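Local coordinates for thiamine-monophosphate kinase (Stenotrophomonas maltophilia, PDB 6XEP), which probably catalyses the ATP-dependent phosphorylation of thiamine monophosphate to thiamine diphosphate, the active form of vitamin B1, at residues A[174-177]-A[178-181]. Numbering follows the deposited sequence.
Sequences ALRL and WQQG
L175 and W178 run side by side in the same direction, and the leucine methyl CD1 meets the indole at CE3, 3.7 Å away. Both side chains hold CG anti to the backbone N (chi1 -166° in L175, 170° in W178), which sends them off the helix together. The carbonyl oxygen of L175 also lies in the indole plane, at the ring's edge. Q179 crosses the same leucine obliquely with its extended chain, its amide NE2 3.7 Å from L175 CG. On another side of the helix, R176 NH1 and Q180 NE2 both donate to one water, at 3.0 Å from R176 NH1 and through a weak bond from the glutamine; the water sits in the guanidinium plane. Beneath these side chains, W178 N, Q179 N and Q180 N donate to A174 O, L175 O and R176 O, each at 2.9 Å. G181, with positive phi, is the first residue to leave helical geometry, in a Schellman motif, its N reaching W178 O at 3.0 Å. This turn belongs to the AIR synthase-related C-terminal domain, the L175 side chain about 7 Å from that of D274, a predicted substrate-binding residue. A174 and L177 pack on L197 of helix 192-202, while polar bonds tie R176 NH2 to D267, in a salt bridge, and W178 NE1 to E65. The arginine's charge is thus probably balanced chiefly by D267, its water link to glutamine being weak on the glutamine side.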
ATOM      1  N   ALA A 174      -5.885   5.357 -27.991  1.00 14.93           N
ATOM      2  CA  ALA A 174      -4.747   4.454 -28.145  1.00 13.31           C
ATOM      3  C   ALA A 174      -5.148   3.008 -27.867  1.00 14.31           C
ATOM      4  O   ALA A 174      -4.729   2.094 -28.587  1.00 16.18           O
ATOM      5  CB  ALA A 174      -3.605   4.870 -27.216  1.00 12.29           C
ATOM      6  N   LEU A 175      -5.937   2.779 -26.809  1.00 14.22           N
ATOM      7  CA  LEU A 175      -6.374   1.420 -26.487  1.00 17.54           C
ATOM      8  C   LEU A 175      -7.184   0.820 -27.630  1.00 21.36           C
ATOM      9  O   LEU A 175      -6.980  -0.343 -28.008  1.00 18.93           O
ATOM     10  CB  LEU A 175      -7.192   1.421 -25.191  1.00 16.08           C
ATOM     11  CG  LEU A 175      -7.445   0.062 -24.519  1.00 18.08           C
ATOM     12  CD1 LEU A 175      -6.121  -0.545 -24.039  1.00 21.07           C
ATOM     13  CD2 LEU A 175      -8.441   0.174 -23.366  1.00 21.32           C
ATOM     14  N   ARG A 176      -8.090   1.606 -28.217  1.00 20.45           N
ATOM     15  CA  ARG A 176      -8.882   1.110 -29.342  1.00 21.25           C
ATOM     16  C   ARG A 176      -7.999   0.772 -30.538  1.00 20.86           C
ATOM     17  O   ARG A 176      -8.173  -0.276 -31.176  1.00 20.40           O
ATOM     18  CB  ARG A 176      -9.933   2.148 -29.739  1.00 24.04           C
ATOM     19  CG  ARG A 176     -11.226   2.107 -28.957  1.00 33.19           C
ATOM     20  CD  ARG A 176     -12.055   3.309 -29.358  1.00 40.45           C
ATOM     21  NE  ARG A 176     -13.356   3.377 -28.708  1.00 38.68           N
ATOM     22  CZ  ARG A 176     -14.504   3.278 -29.362  1.00 38.14           C
ATOM     23  NH1 ARG A 176     -14.499   3.093 -30.676  1.00 44.56           N
ATOM     24  NH2 ARG A 176     -15.654   3.358 -28.706  1.00 49.89           N
ATOM     25  N   LEU A 177      -7.084   1.675 -30.897  1.00 18.11           N
ATOM     26  CA  LEU A 177      -6.176   1.383 -32.004  1.00 19.49           C
ATOM     27  C   LEU A 177      -5.355   0.132 -31.724  1.00 20.29           C
ATOM     28  O   LEU A 177      -5.163  -0.704 -32.614  1.00 20.56           O
ATOM     29  CB  LEU A 177      -5.259   2.576 -32.273  1.00 21.38           C
ATOM     30  CG  LEU A 177      -5.986   3.813 -32.799  1.00 20.71           C
ATOM     31  CD1 LEU A 177      -5.049   5.011 -32.728  1.00 22.03           C
ATOM     32  CD2 LEU A 177      -6.464   3.598 -34.225  1.00 23.10           C
ATOM     33  N   TRP A 178      -4.895  -0.028 -30.485  1.00 18.24           N
ATOM     34  CA  TRP A 178      -4.157  -1.236 -30.129  1.00 23.79           C
ATOM     35  C   TRP A 178      -5.026  -2.488 -30.285  1.00 21.29           C
ATOM     36  O   TRP A 178      -4.579  -3.493 -30.847  1.00 22.46           O
ATOM     37  CB  TRP A 178      -3.618  -1.098 -28.706  1.00 18.63           C
ATOM     38  CG  TRP A 178      -3.049  -2.349 -28.109  1.00 19.39           C
ATOM     39  CD1 TRP A 178      -1.832  -2.914 -28.374  1.00 23.33           C
ATOM     40  CD2 TRP A 178      -3.664  -3.164 -27.112  1.00 20.33           C
ATOM     41  NE1 TRP A 178      -1.670  -4.051 -27.608  1.00 24.70           N
ATOM     42  CE2 TRP A 178      -2.784  -4.222 -26.829  1.00 20.59           C
ATOM     43  CE3 TRP A 178      -4.890  -3.116 -26.451  1.00 16.02           C
ATOM     44  CZ2 TRP A 178      -3.091  -5.219 -25.897  1.00 20.18           C
ATOM     45  CZ3 TRP A 178      -5.188  -4.094 -25.514  1.00 20.50           C
ATOM     46  CH2 TRP A 178      -4.293  -5.132 -25.250  1.00 20.80           C
ATOM     47  N   GLN A 179      -6.284  -2.429 -29.838  1.00 22.21           N
ATOM     48  CA  GLN A 179      -7.172  -3.585 -29.958  1.00 23.00           C
ATOM     49  C   GLN A 179      -7.491  -3.915 -31.414  1.00 25.66           C
ATOM     50  O   GLN A 179      -7.669  -5.089 -31.767  1.00 21.32           O
ATOM     51  CB  GLN A 179      -8.464  -3.328 -29.188  1.00 24.28           C
ATOM     52  CG  GLN A 179      -8.269  -3.216 -27.686  1.00 27.44           C
ATOM     53  CD  GLN A 179      -9.440  -2.546 -26.978  1.00 34.61           C
ATOM     54  OE1 GLN A 179     -10.262  -1.872 -27.600  1.00 32.56           O
ATOM     55  NE2 GLN A 179      -9.515  -2.726 -25.663  1.00 31.48           N
ATOM     56  N   GLN A 180      -7.570  -2.900 -32.265  1.00 19.49           N
ATOM     57  CA  GLN A 180      -7.816  -3.107 -33.682  1.00 25.71           C
ATOM     58  C   GLN A 180      -6.573  -3.558 -34.421  1.00 27.02           C
ATOM     59  O   GLN A 180      -6.661  -3.843 -35.624  1.00 28.74           O
ATOM     60  CB  GLN A 180      -8.350  -1.823 -34.310  1.00 23.42           C
ATOM     61  CG  GLN A 180      -9.632  -1.355 -33.675  1.00 23.07           C
ATOM     62  CD  GLN A 180     -10.036   0.030 -34.130  1.00 34.35           C
ATOM     63  OE1 GLN A 180      -9.341   0.670 -34.924  1.00 34.32           O
ATOM     64  NE2 GLN A 180     -11.174   0.496 -33.635  1.00 43.67           N
ATOM     65  N   GLY A 181      -5.433  -3.626 -33.736  1.00 24.04           N
ATOM     66  CA  GLY A 181      -4.210  -4.071 -34.375  1.00 22.71           C
ATOM     67  C   GLY A 181      -3.417  -2.977 -35.049  1.00 33.75           C
ATOM     68  O   GLY A 181      -2.501  -3.277 -35.824  1.00 31.84           O
TER
HETATM   69  O   HOH W   1     -12.578   2.465 -32.826  1.00 39.88           O